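Local coordinates for envelopment polyprotein (Bovine Schmallenberg virus BH80/Germany/2011, PDB 7A56), which probably merges the viral envelope with a host-cell membrane during entry, its Gc fusion region folding as a class II fusion protein, here in the postfusion form, at residues 37-42 with 209-214; 44-49 with 105-110; 50-55 with 101-106; 398-403 with 424-429; 411-416 with 420-425. One frame throughout, in Å; residues are numbered along the deposited sequence.

Overall arrangement
Interactions 1, 2 and 3 lie together on one body of antiparallel strands, and interactions 4 and 5 in a smaller pair of facing sheets near the C-terminus. The centres of interactions 1 and 2 are about 10 Å apart, as are those of 2 and 3. Strands 44-46 and 209-214, neighbours in a sheet, join the first pair; the long strand 98-134 joins the second. Along the chain, interactions 2 and 3 are nested within the loop that interaction 1 closes, and 4 and 5 follow. These last two share strand 422-426, their centres about 14 Å apart. Q55 of interaction 3 packs on C427 of interaction 4, consistent with a C-terminal domain folded against the main body after fusion.

Interaction 1. Residues 37-42 with 209-214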
# COMPACT_ATOMS: atom_id res chain seq x y z
N ASP A 37 -5.75 -33.56 24.64
CA ASP A 37 -6.76 -32.88 23.83
C ASP A 37 -6.12 -32.13 22.67
O ASP A 37 -6.55 -32.24 21.50
CB ASP A 37 -7.49 -31.91 24.77
CG ASP A 37 -8.77 -31.31 24.22
OD1 ASP A 37 -9.17 -31.57 23.06
OD2 ASP A 37 -9.38 -30.50 24.96
N LEU A 38 -5.08 -31.37 22.97
CA LEU A 38 -4.41 -30.57 21.93
C LEU A 38 -3.76 -31.48 20.90
O LEU A 38 -3.91 -31.28 19.69
CB LEU A 38 -3.39 -29.65 22.60
CG LEU A 38 -3.99 -28.50 23.45
CD1 LEU A 38 -2.87 -27.66 24.04
CD2 LEU A 38 -4.88 -27.56 22.65
N THR A 39 -3.05 -32.50 21.36
CA THR A 39 -2.38 -33.41 20.44
C THR A 39 -3.38 -34.14 19.56
O THR A 39 -3.11 -34.41 18.39
CB THR A 39 -1.55 -34.42 21.23
OG1 THR A 39 -0.55 -33.73 21.99
CG2 THR A 39 -0.90 -35.42 20.30
N MET A 40 -4.52 -34.55 20.12
CA MET A 40 -5.54 -35.25 19.35
C MET A 40 -6.20 -34.34 18.35
O MET A 40 -6.74 -34.82 17.35
CB MET A 40 -6.62 -35.84 20.31
CG MET A 40 -6.20 -37.07 21.11
SD MET A 40 -6.20 -38.65 20.21
CE MET A 40 -4.53 -38.69 19.55
N HIS A 41 -6.11 -33.02 18.55
CA HIS A 41 -6.66 -32.08 17.61
C HIS A 41 -5.55 -31.40 16.79
O HIS A 41 -5.67 -30.25 16.40
CB HIS A 41 -7.53 -31.06 18.33
CG HIS A 41 -8.79 -31.68 18.88
ND1 HIS A 41 -8.87 -32.18 20.16
CD2 HIS A 41 -10.00 -31.89 18.32
CE1 HIS A 41 -10.08 -32.67 20.37
NE2 HIS A 41 -10.79 -32.52 19.26
N TYR A 42 -4.48 -32.15 16.53
CA TYR A 42 -3.43 -31.85 15.54
C TYR A 42 -2.52 -30.68 15.92
O TYR A 42 -1.82 -30.17 15.05
CB TYR A 42 -4.03 -31.63 14.13
CG TYR A 42 -4.71 -32.89 13.59
CD1 TYR A 42 -3.98 -33.86 12.91
CD2 TYR A 42 -6.08 -33.13 13.81
CE1 TYR A 42 -4.59 -35.04 12.45
CE2 TYR A 42 -6.70 -34.29 13.35
CZ TYR A 42 -5.95 -35.25 12.67
OH TYR A 42 -6.56 -36.40 12.20
N GLU A 209 6.25 -27.75 28.21
CA GLU A 209 5.79 -28.29 26.93
C GLU A 209 4.94 -27.25 26.21
O GLU A 209 4.11 -26.57 26.83
CB GLU A 209 5.01 -29.60 27.11
CG GLU A 209 4.97 -30.44 25.81
CD GLU A 209 4.69 -31.95 26.04
OE1 GLU A 209 4.19 -32.28 27.16
OE2 GLU A 209 4.98 -32.77 25.10
N SER A 210 5.13 -27.13 24.90
CA SER A 210 4.29 -26.26 24.10
C SER A 210 3.57 -27.06 23.01
O SER A 210 4.03 -28.12 22.59
CB SER A 210 5.12 -25.11 23.47
OG SER A 210 5.30 -24.02 24.38
N PHE A 211 2.39 -26.58 22.62
CA PHE A 211 1.57 -27.20 21.59
C PHE A 211 1.20 -26.16 20.55
O PHE A 211 0.48 -25.20 20.85
CB PHE A 211 0.32 -27.84 22.22
CG PHE A 211 0.67 -28.92 23.20
CD1 PHE A 211 0.90 -30.23 22.77
CD2 PHE A 211 0.85 -28.62 24.55
CE1 PHE A 211 1.27 -31.21 23.67
CE2 PHE A 211 1.20 -29.61 25.46
CZ PHE A 211 1.42 -30.91 25.02
N CYS A 212 1.69 -26.34 19.32
CA CYS A 212 1.71 -25.25 18.37
C CYS A 212 1.00 -25.61 17.08
O CYS A 212 0.92 -26.77 16.70
CB CYS A 212 3.15 -24.85 18.01
SG CYS A 212 4.09 -24.39 19.46
N SER A 213 0.51 -24.59 16.39
CA SER A 213 -0.05 -24.82 15.06
C SER A 213 -0.06 -23.53 14.26
O SER A 213 -0.24 -22.43 14.83
CB SER A 213 -1.50 -25.37 15.20
OG SER A 213 -2.08 -25.50 13.92
N THR A 214 0.11 -23.65 12.94
CA THR A 214 -0.14 -22.47 12.11
C THR A 214 -1.64 -22.20 12.21
O THR A 214 -2.43 -23.11 12.49
CB THR A 214 0.32 -22.68 10.64
OG1 THR A 214 -0.20 -23.90 10.15
CG2 THR A 214 1.79 -22.85 10.59
O HOH W 1 -0.93 -28.47 13.05
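L38 of the helix and F211 of the strand cross at about a right angle. The branch that does the work is CD1 of L38, which reaches F211 CB at 3.7 Å and lies 3.9 Å from F211 CG, so the leucine packs at the root of the ring. T39, one residue on, comes in obliquely toward the far part of the same ring: its OG1 stands 3.5 Å from F211 CE1. A chi1 of -62° keeps T39 OG1 beside its own backbone N, on the side where it meets the ring and A35 O, the hydroxyl's hydrogen-bond partner one helical turn back. The helix ends in a Schellman motif with Y42, at positive phi, as C-prime residue. H41 ND1 returns to D37 O at 2.7 Å, the acceptor close to the imidazole plane. One water donates to Y42 O (2.8 Å) and, more weakly, to S213 OG, bridging the turn and the strand. Helix 23-40 thus packs on the F211 side of strand 209-214, which runs between strands 44-46 and 197-206, while C212, whose side chain starts away from the helix, is disulfide-bonded to C203 on strand 197-206.

Interaction 2. Residues 44-49 with 105-110; sequences KPLKNL and YVRRVI
R107 is met by two leucines, L49 and L46, and the contact consists of their methyl groups packed on the arginine. L49 CD2 lies over one face of the guanidinium, 3.7 Å from R107 NH1 and 3.9 Å from R107 CZ, displaced toward the rim. L46 reaches the group obliquely, with its CD2 3.8 Å from R107 NE, at the point where the aliphatic chain passes into the guanidinium. The arginine can reach so far across because its chain is fully stretched, with CG anti to the backbone N (chi1 -180°) and an extended run from CG to NE. The polar interactions of the group are weak. R107 NH1 gives Y105 OH a weak, bent hydrogen bond of 3.2 Å with an N-H...O angle of 133°, and R107 NE has a long, weak ion pair with E201. A further packing element is internal to strand 98-134: the CA of R107 sits 3.5 Å above the plane of the Y105 ring, near its rim. K47 meanwhile makes a salt bridge with E209. R107 is also part of a classic beta bulge, in which it and R108 both face E201 on the neighbouring strand 197-206 of an antiparallel sheet.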
# COMPACT_ATOMS: atom_id res chain seq x y z
N LYS A 44 1.00 -29.51 17.37
CA LYS A 44 2.30 -30.18 17.36
C LYS A 44 3.02 -29.96 18.69
O LYS A 44 3.19 -28.80 19.09
CB LYS A 44 3.14 -29.56 16.24
CG LYS A 44 2.53 -29.87 14.89
CD LYS A 44 3.18 -29.10 13.77
CE LYS A 44 2.87 -29.74 12.43
NZ LYS A 44 4.04 -29.63 11.49
N PRO A 45 3.53 -31.00 19.37
CA PRO A 45 4.25 -30.77 20.64
C PRO A 45 5.69 -30.30 20.40
O PRO A 45 6.43 -30.90 19.60
CB PRO A 45 4.21 -32.14 21.35
CG PRO A 45 3.45 -33.03 20.48
CD PRO A 45 3.43 -32.45 19.10
N LEU A 46 6.06 -29.19 21.04
CA LEU A 46 7.43 -28.64 20.96
C LEU A 46 8.06 -28.71 22.36
O LEU A 46 7.40 -28.50 23.39
CB LEU A 46 7.48 -27.19 20.45
CG LEU A 46 7.55 -27.00 18.92
CD1 LEU A 46 6.28 -27.59 18.36
CD2 LEU A 46 7.57 -25.52 18.61
N LYS A 47 9.35 -29.06 22.39
CA LYS A 47 10.00 -29.27 23.67
C LYS A 47 11.29 -28.46 23.70
O LYS A 47 11.87 -28.13 22.65
CB LYS A 47 10.26 -30.80 23.93
CG LYS A 47 8.99 -31.54 24.59
CD LYS A 47 9.37 -32.62 25.61
CE LYS A 47 8.52 -32.61 26.91
NZ LYS A 47 7.23 -33.39 26.80
N ASN A 48 11.78 -28.17 24.91
CA ASN A 48 13.06 -27.48 25.11
C ASN A 48 13.09 -26.12 24.42
O ASN A 48 14.10 -25.73 23.83
CB ASN A 48 14.24 -28.33 24.63
CG ASN A 48 15.51 -27.97 25.36
OD1 ASN A 48 15.45 -27.65 26.55
ND2 ASN A 48 16.65 -27.97 24.67
N LEU A 49 11.96 -25.40 24.47
CA LEU A 49 11.95 -24.06 23.93
C LEU A 49 12.63 -23.07 24.89
O LEU A 49 12.72 -23.34 26.08
CB LEU A 49 10.53 -23.62 23.63
CG LEU A 49 9.78 -24.31 22.48
CD1 LEU A 49 8.38 -23.71 22.23
CD2 LEU A 49 10.58 -24.22 21.17
N TYR A 105 0.86 -18.09 23.19
CA TYR A 105 2.16 -17.58 22.74
C TYR A 105 2.13 -17.46 21.22
O TYR A 105 1.90 -18.47 20.53
CB TYR A 105 3.27 -18.51 23.27
CG TYR A 105 4.62 -18.44 22.55
CD1 TYR A 105 5.16 -17.23 22.15
CD2 TYR A 105 5.35 -19.59 22.32
CE1 TYR A 105 6.41 -17.18 21.47
CE2 TYR A 105 6.59 -19.56 21.66
CZ TYR A 105 7.11 -18.36 21.25
OH TYR A 105 8.30 -18.39 20.64
N VAL A 106 2.36 -16.25 20.69
CA VAL A 106 2.37 -16.04 19.21
C VAL A 106 3.80 -16.34 18.75
O VAL A 106 4.71 -15.50 18.81
CB VAL A 106 1.88 -14.65 18.84
CG1 VAL A 106 1.76 -14.48 17.26
CG2 VAL A 106 0.53 -14.37 19.49
N ARG A 107 4.03 -17.58 18.33
CA ARG A 107 5.40 -18.01 18.13
C ARG A 107 6.01 -17.43 16.86
O ARG A 107 7.19 -17.15 16.83
CB ARG A 107 5.47 -19.53 18.09
CG ARG A 107 6.93 -20.02 17.89
CD ARG A 107 7.15 -21.42 18.32
NE ARG A 107 8.43 -21.90 17.81
CZ ARG A 107 9.62 -21.71 18.38
NH1 ARG A 107 9.76 -21.02 19.53
NH2 ARG A 107 10.70 -22.24 17.76
N ARG A 108 5.22 -17.24 15.81
CA ARG A 108 5.80 -16.64 14.60
C ARG A 108 4.77 -15.77 13.91
O ARG A 108 3.59 -16.13 13.81
CB ARG A 108 6.34 -17.73 13.68
CG ARG A 108 6.88 -17.17 12.31
CD ARG A 108 7.47 -18.36 11.49
NE ARG A 108 6.38 -19.24 11.02
CZ ARG A 108 6.18 -20.49 11.43
NH1 ARG A 108 7.00 -21.04 12.31
NH2 ARG A 108 5.15 -21.18 10.93
N VAL A 109 5.19 -14.57 13.50
CA VAL A 109 4.41 -13.74 12.59
C VAL A 109 5.40 -13.19 11.57
O VAL A 109 6.34 -12.48 11.94
CB VAL A 109 3.72 -12.56 13.27
CG1 VAL A 109 3.06 -11.72 12.18
CG2 VAL A 109 2.63 -13.01 14.33
N ILE A 110 5.18 -13.51 10.30
CA ILE A 110 5.96 -12.84 9.22
C ILE A 110 5.07 -12.71 7.99
O ILE A 110 4.10 -13.45 7.82
CB ILE A 110 7.21 -13.61 8.79
CG1 ILE A 110 6.79 -14.95 8.27
CG2 ILE A 110 8.20 -13.75 9.93
CD1 ILE A 110 7.80 -15.49 7.33

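Interaction 3. Residues 50-55 with 101-106; sequences PAIIPQ and SIIIYV
I52 is the wedge of this contact, with one methyl over the Y105 ring and another against its rim carbons. The aromatic component is a CH-pi interaction: I52 CG2 lies 4.3 Å from the centroid of the Y105 ring and 21° off its normal, so the methyl looks down on one face, offset toward the rim and nearest CG. The two side chains cross at about a right angle, and I52 CD1 lands on the ring at Y105 CE2, 3.5 Å away. Because CG2 is anti to the backbone N while CG1 stands beside it (chi1 -62°), the two branches spread over the tyrosine together.

Apolar packing continues along the strand to I103. I52 CG2 also touches I103 CG2 at 4.0 Å, and I103 CD1 approaches P54 CD at 3.8 Å. The proline ring and I103 cross at about a right angle. Here a segment without regular secondary structure lies over one side of strand 98-134, a long strand of the antiparallel sheet system that forms the main body of this class II fusion protein. I103 and Y105 point toward the segment, whereas I104 between them points away; its side chain touches I204 of strand 197-206.

One approach sets a methyl against a backbone carbonyl, I103 CD1 lying 3.6 Å from I52 O. Polar bonds hold the segment from outside the contact. I53 N is hydrogen-bonded to T383 OG1, and Q55 OE1 accepts from S386 N, tying 50-55 to the region just before and within strand 385-391.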
# COMPACT_ATOMS: atom_id res chain seq x y z
N PRO A 50 13.15 -21.95 24.40
CA PRO A 50 13.61 -20.88 25.30
C PRO A 50 12.51 -20.39 26.23
O PRO A 50 11.31 -20.66 26.05
CB PRO A 50 14.00 -19.74 24.34
CG PRO A 50 14.16 -20.38 23.01
CD PRO A 50 13.24 -21.56 22.98
N ALA A 51 12.95 -19.60 27.23
CA ALA A 51 12.03 -19.03 28.24
C ALA A 51 10.95 -18.21 27.57
O ALA A 51 11.21 -17.48 26.60
CB ALA A 51 12.81 -18.15 29.23
N ILE A 52 9.71 -18.38 28.03
CA ILE A 52 8.57 -17.65 27.49
C ILE A 52 7.82 -17.16 28.72
O ILE A 52 7.14 -17.95 29.41
CB ILE A 52 7.67 -18.50 26.57
CG1 ILE A 52 8.43 -19.01 25.31
CG2 ILE A 52 6.39 -17.74 26.11
CD1 ILE A 52 7.87 -20.36 24.87
N ILE A 53 7.96 -15.87 29.02
CA ILE A 53 7.38 -15.21 30.19
C ILE A 53 6.48 -14.10 29.67
O ILE A 53 6.98 -13.13 29.05
CB ILE A 53 8.48 -14.67 31.12
CG1 ILE A 53 9.43 -15.81 31.56
CG2 ILE A 53 7.80 -14.02 32.37
CD1 ILE A 53 10.62 -15.34 32.33
N PRO A 54 5.16 -14.22 29.82
CA PRO A 54 4.24 -13.36 29.05
C PRO A 54 4.27 -11.88 29.45
O PRO A 54 4.25 -11.53 30.62
CB PRO A 54 2.86 -13.98 29.32
CG PRO A 54 3.03 -14.85 30.53
CD PRO A 54 4.47 -15.30 30.54
N GLN A 55 4.30 -11.02 28.43
CA GLN A 55 4.31 -9.57 28.63
C GLN A 55 2.93 -8.94 28.53
O GLN A 55 2.77 -7.78 28.92
CB GLN A 55 5.18 -8.88 27.54
CG GLN A 55 6.68 -9.13 27.69
CD GLN A 55 7.39 -8.81 26.41
OE1 GLN A 55 7.19 -9.51 25.42
NE2 GLN A 55 8.17 -7.71 26.39
N SER A 101 -0.37 -22.56 35.11
CA SER A 101 -0.56 -21.49 34.15
C SER A 101 -0.60 -22.04 32.73
O SER A 101 0.02 -23.07 32.42
CB SER A 101 0.54 -20.44 34.28
OG SER A 101 1.71 -20.95 33.68
N ILE A 102 -1.42 -21.39 31.90
CA ILE A 102 -1.48 -21.61 30.46
C ILE A 102 -1.07 -20.30 29.82
O ILE A 102 -1.64 -19.25 30.15
CB ILE A 102 -2.89 -22.02 30.00
CG1 ILE A 102 -3.32 -23.36 30.65
CG2 ILE A 102 -3.00 -22.10 28.51
CD1 ILE A 102 -4.75 -23.80 30.30
N ILE A 103 -0.12 -20.35 28.90
CA ILE A 103 0.37 -19.18 28.18
C ILE A 103 -0.09 -19.29 26.73
O ILE A 103 0.04 -20.37 26.13
CB ILE A 103 1.90 -19.08 28.32
CG1 ILE A 103 2.26 -18.69 29.77
CG2 ILE A 103 2.55 -18.08 27.31
CD1 ILE A 103 3.75 -19.00 30.10
N ILE A 104 -0.70 -18.23 26.20
CA ILE A 104 -1.01 -18.16 24.78
C ILE A 104 0.14 -17.41 24.08
O ILE A 104 0.39 -16.23 24.38
CB ILE A 104 -2.35 -17.45 24.53
CG1 ILE A 104 -3.50 -18.04 25.39
CG2 ILE A 104 -2.66 -17.33 23.01
CD1 ILE A 104 -3.78 -19.53 25.04
N TYR A 105 0.86 -18.09 23.19
CA TYR A 105 2.16 -17.58 22.74
C TYR A 105 2.13 -17.46 21.22
O TYR A 105 1.90 -18.47 20.53
CB TYR A 105 3.27 -18.51 23.27
CG TYR A 105 4.62 -18.44 22.55
CD1 TYR A 105 5.16 -17.23 22.15
CD2 TYR A 105 5.35 -19.59 22.32
CE1 TYR A 105 6.41 -17.18 21.47
CE2 TYR A 105 6.59 -19.56 21.66
CZ TYR A 105 7.11 -18.36 21.25
OH TYR A 105 8.30 -18.39 20.64
N VAL A 106 2.36 -16.25 20.69
CA VAL A 106 2.37 -16.04 19.21
C VAL A 106 3.80 -16.34 18.75
O VAL A 106 4.71 -15.50 18.81
CB VAL A 106 1.88 -14.65 18.84
CG1 VAL A 106 1.76 -14.48 17.26
CG2 VAL A 106 0.53 -14.37 19.49

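Interaction 4. Residues 398-403 with 424-429. With PO4 (phosphate ion), chain J.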
# COMPACT_ATOMS: atom_id res chain seq x y z
N LYS A 398 8.69 0.15 14.92
CA LYS A 398 8.18 0.60 16.22
C LYS A 398 8.29 -0.47 17.30
O LYS A 398 8.39 -0.12 18.48
CB LYS A 398 6.70 1.05 16.12
CG LYS A 398 6.43 2.16 15.11
CD LYS A 398 7.21 3.43 15.52
CE LYS A 398 6.81 3.98 16.91
NZ LYS A 398 7.56 5.27 17.24
N ILE A 399 8.37 -1.74 16.93
CA ILE A 399 8.50 -2.81 17.91
C ILE A 399 9.52 -3.78 17.35
O ILE A 399 9.67 -3.90 16.12
CB ILE A 399 7.14 -3.51 18.19
CG1 ILE A 399 6.68 -4.22 16.95
CG2 ILE A 399 6.07 -2.51 18.55
CD1 ILE A 399 5.62 -5.25 17.25
N ILE A 400 10.25 -4.43 18.25
CA ILE A 400 11.29 -5.37 17.87
C ILE A 400 11.11 -6.66 18.66
O ILE A 400 10.87 -6.64 19.88
CB ILE A 400 12.70 -4.76 18.09
CG1 ILE A 400 13.80 -5.59 17.37
CG2 ILE A 400 12.95 -4.55 19.60
CD1 ILE A 400 15.19 -4.91 17.40
N ALA A 401 11.22 -7.80 17.97
CA ALA A 401 11.14 -9.08 18.68
C ALA A 401 12.48 -9.37 19.34
O ALA A 401 13.52 -9.21 18.72
CB ALA A 401 10.78 -10.21 17.73
N VAL A 402 12.44 -9.80 20.60
CA VAL A 402 13.66 -10.15 21.33
C VAL A 402 13.65 -11.65 21.60
O VAL A 402 12.59 -12.29 21.73
CB VAL A 402 13.82 -9.35 22.65
CG1 VAL A 402 13.85 -7.82 22.34
CG2 VAL A 402 12.73 -9.67 23.68
N ASP A 403 14.84 -12.19 21.70
CA ASP A 403 15.04 -13.63 21.63
C ASP A 403 16.28 -13.95 22.46
O ASP A 403 17.35 -13.41 22.19
CB ASP A 403 15.18 -14.04 20.16
CG ASP A 403 15.52 -15.52 19.94
OD1 ASP A 403 15.35 -16.35 20.84
OD2 ASP A 403 15.95 -15.86 18.82
N VAL A 424 18.83 5.04 22.30
CA VAL A 424 17.89 4.00 21.88
C VAL A 424 17.39 3.30 23.14
O VAL A 424 18.16 3.01 24.06
CB VAL A 424 18.52 2.97 20.92
CG1 VAL A 424 17.53 1.82 20.67
CG2 VAL A 424 18.96 3.62 19.57
N SER A 425 16.09 3.02 23.16
CA SER A 425 15.51 2.23 24.24
C SER A 425 14.80 1.04 23.63
O SER A 425 14.21 1.15 22.54
CB SER A 425 14.56 3.09 25.12
OG SER A 425 13.28 3.29 24.54
N VAL A 426 14.89 -0.10 24.31
CA VAL A 426 14.17 -1.32 23.93
C VAL A 426 13.49 -1.87 25.20
O VAL A 426 14.18 -2.24 26.15
CB VAL A 426 15.12 -2.36 23.33
CG1 VAL A 426 14.34 -3.61 22.93
CG2 VAL A 426 15.90 -1.74 22.12
N CYS A 427 12.17 -1.97 25.19
CA CYS A 427 11.40 -2.24 26.43
C CYS A 427 11.87 -1.19 27.44
O CYS A 427 11.93 0.01 27.14
CB CYS A 427 11.58 -3.71 26.85
SG CYS A 427 10.40 -4.96 26.14
N SER A 428 12.26 -1.56 28.65
CA SER A 428 12.67 -0.51 29.57
C SER A 428 14.18 -0.22 29.52
O SER A 428 14.66 0.63 30.27
CB SER A 428 12.22 -0.86 31.00
OG SER A 428 12.94 -1.98 31.47
N ALA A 429 14.94 -0.86 28.62
CA ALA A 429 16.39 -0.67 28.60
C ALA A 429 16.76 0.53 27.74
O ALA A 429 16.11 0.81 26.73
CB ALA A 429 17.10 -1.92 28.08
P PO4 J . 7.07 7.62 19.99
O1 PO4 J . 6.56 8.77 19.17
O2 PO4 J . 8.58 7.72 20.11
O3 PO4 J . 6.71 6.28 19.38
O4 PO4 J . 6.43 7.66 21.36
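I400 and V426 meet with no ring, amide or other flat group at their interface, which has neither faces nor edges and is purely a matter of methyl against methyl. The two side chains cross at about a right angle, with I400 CG2 3.7 Å from V426 CG1. The reason is torsional: at chi1 -166° the isoleucine places CG1 anti to the backbone N and leaves CG2 between N and the carbonyl carbon, turned to the valine. V402 CG1 adds a looser approach to V426 CG1 at 4.3 Å. V426 also opens a type II' turn ending at A429. The turn is closed by two hydrogen bonds of 2.9 Å, from V426 N to A429 O and from A429 N to V426 O, and carries C427 at positive phi. K398 NZ lies by a phosphate, probably from the crystallisation liquor, at a modelled distance too short to be relied on; K390 and Q197 of the second subunit also bind the ion. Between strands 399-402 and 422-426 runs strand 385-391, antiparallel to both and joined to the turn by the C387-C427 disulfide. V402 and V426 both touch C387 of the strand between them and, in the facing sheet, L379 of strand 373-381.

Interaction 5. Residues 411-416 with 420-425; sequences IKLNCP and ETVSVS
V422 lies between two residues whose main chain is gripped by a single amide: N392 ND2 donates to T421 O, and N392 OD1 accepts from S423 N. Those bonds tie the start of strand 422-426 to the residue just after strand 385-391, while the V422 side chain turns toward L413 and C415. Its two methyls divide the work. V422 CG1 is pressed on L413 CD1 at 3.5 Å, tighter than a usual carbon pair, and V422 CG2 lies 3.9 Å from C415 SG. With CG1 anti to the backbone N (chi1 171°), the valine can present both branches at once, and L413 crosses it obliquely. The contact is one across a beta sandwich: strand 408-414 belongs to one four-stranded antiparallel sheet and strand 422-426 to another, and the axes of the short segments 411-414 and 422-425 come within 10.2 Å, at 129°. This is consistent with the immunoglobulin-like third domain of class II fusion proteins. Farther along the strands the packing is looser, with L413 CD1 4.2 Å and I411 CD1 4.3 Å from the same V424 CG2. I411 also rests on I389 of strand 385-391. C415 is disulfide-bonded to C393, in the loop just beyond that strand.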
# COMPACT_ATOMS: atom_id res chain seq x y z
N ILE A 411 19.45 -2.01 13.50
CA ILE A 411 18.35 -1.11 13.17
C ILE A 411 18.90 0.04 12.34
O ILE A 411 20.09 0.36 12.39
CB ILE A 411 17.65 -0.52 14.41
CG1 ILE A 411 18.58 0.39 15.21
CG2 ILE A 411 17.00 -1.62 15.25
CD1 ILE A 411 17.96 0.81 16.54
N LYS A 412 18.01 0.68 11.59
CA LYS A 412 18.36 1.87 10.82
C LYS A 412 17.63 3.07 11.40
O LYS A 412 16.47 2.96 11.81
CB LYS A 412 18.03 1.66 9.34
CG LYS A 412 18.14 2.90 8.49
CD LYS A 412 17.89 2.58 7.01
CE LYS A 412 16.41 2.30 6.69
NZ LYS A 412 16.11 2.42 5.20
N LEU A 413 18.34 4.19 11.51
CA LEU A 413 17.84 5.43 12.10
C LEU A 413 17.98 6.58 11.12
O LEU A 413 18.88 6.62 10.28
CB LEU A 413 18.58 5.79 13.39
CG LEU A 413 18.54 4.73 14.50
CD1 LEU A 413 19.37 5.25 15.67
CD2 LEU A 413 17.11 4.36 14.92
N ASN A 414 17.09 7.53 11.26
CA ASN A 414 17.15 8.77 10.51
C ASN A 414 17.39 9.86 11.54
O ASN A 414 16.45 10.26 12.23
CB ASN A 414 15.86 8.99 9.72
CG ASN A 414 15.78 10.38 9.12
OD1 ASN A 414 14.97 11.22 9.54
ND2 ASN A 414 16.60 10.62 8.11
N CYS A 415 18.66 10.30 11.67
CA CYS A 415 19.08 11.29 12.66
C CYS A 415 19.35 12.64 12.00
O CYS A 415 19.96 12.70 10.93
CB CYS A 415 20.35 10.85 13.40
SG CYS A 415 20.31 9.33 14.31
N PRO A 416 18.93 13.72 12.64
CA PRO A 416 19.17 15.05 12.07
C PRO A 416 20.65 15.37 12.05
O PRO A 416 21.44 14.83 12.84
CB PRO A 416 18.40 15.99 13.01
CG PRO A 416 17.54 15.12 13.84
CD PRO A 416 18.21 13.79 13.92
N GLU A 420 24.59 14.50 18.06
CA GLU A 420 25.90 14.13 18.56
C GLU A 420 25.89 12.89 19.42
O GLU A 420 26.96 12.30 19.64
CB GLU A 420 26.53 15.29 19.36
CG GLU A 420 25.58 16.03 20.31
CD GLU A 420 26.06 17.45 20.62
OE1 GLU A 420 27.29 17.67 20.74
OE2 GLU A 420 25.19 18.36 20.73
N THR A 421 24.74 12.47 19.92
CA THR A 421 24.60 11.21 20.63
C THR A 421 23.34 10.53 20.13
O THR A 421 22.28 11.17 20.06
CB THR A 421 24.53 11.41 22.15
OG1 THR A 421 25.62 12.21 22.60
CG2 THR A 421 24.56 10.07 22.86
N VAL A 422 23.44 9.26 19.79
CA VAL A 422 22.27 8.46 19.46
C VAL A 422 21.84 7.74 20.73
O VAL A 422 22.65 7.06 21.37
CB VAL A 422 22.58 7.45 18.34
CG1 VAL A 422 21.42 6.51 18.19
CG2 VAL A 422 22.90 8.17 17.04
N SER A 423 20.58 7.93 21.10
CA SER A 423 19.93 7.21 22.21
C SER A 423 18.92 6.21 21.66
O SER A 423 18.23 6.51 20.68
CB SER A 423 19.21 8.18 23.14
OG SER A 423 18.93 7.54 24.37
N VAL A 424 18.83 5.04 22.30
CA VAL A 424 17.89 4.00 21.88
C VAL A 424 17.39 3.30 23.14
O VAL A 424 18.16 3.01 24.06
CB VAL A 424 18.52 2.97 20.92
CG1 VAL A 424 17.53 1.82 20.67
CG2 VAL A 424 18.96 3.62 19.57
N SER A 425 16.09 3.02 23.16
CA SER A 425 15.51 2.23 24.24
C SER A 425 14.80 1.04 23.63
O SER A 425 14.21 1.15 22.54
CB SER A 425 14.56 3.09 25.12
OG SER A 425 13.28 3.29 24.54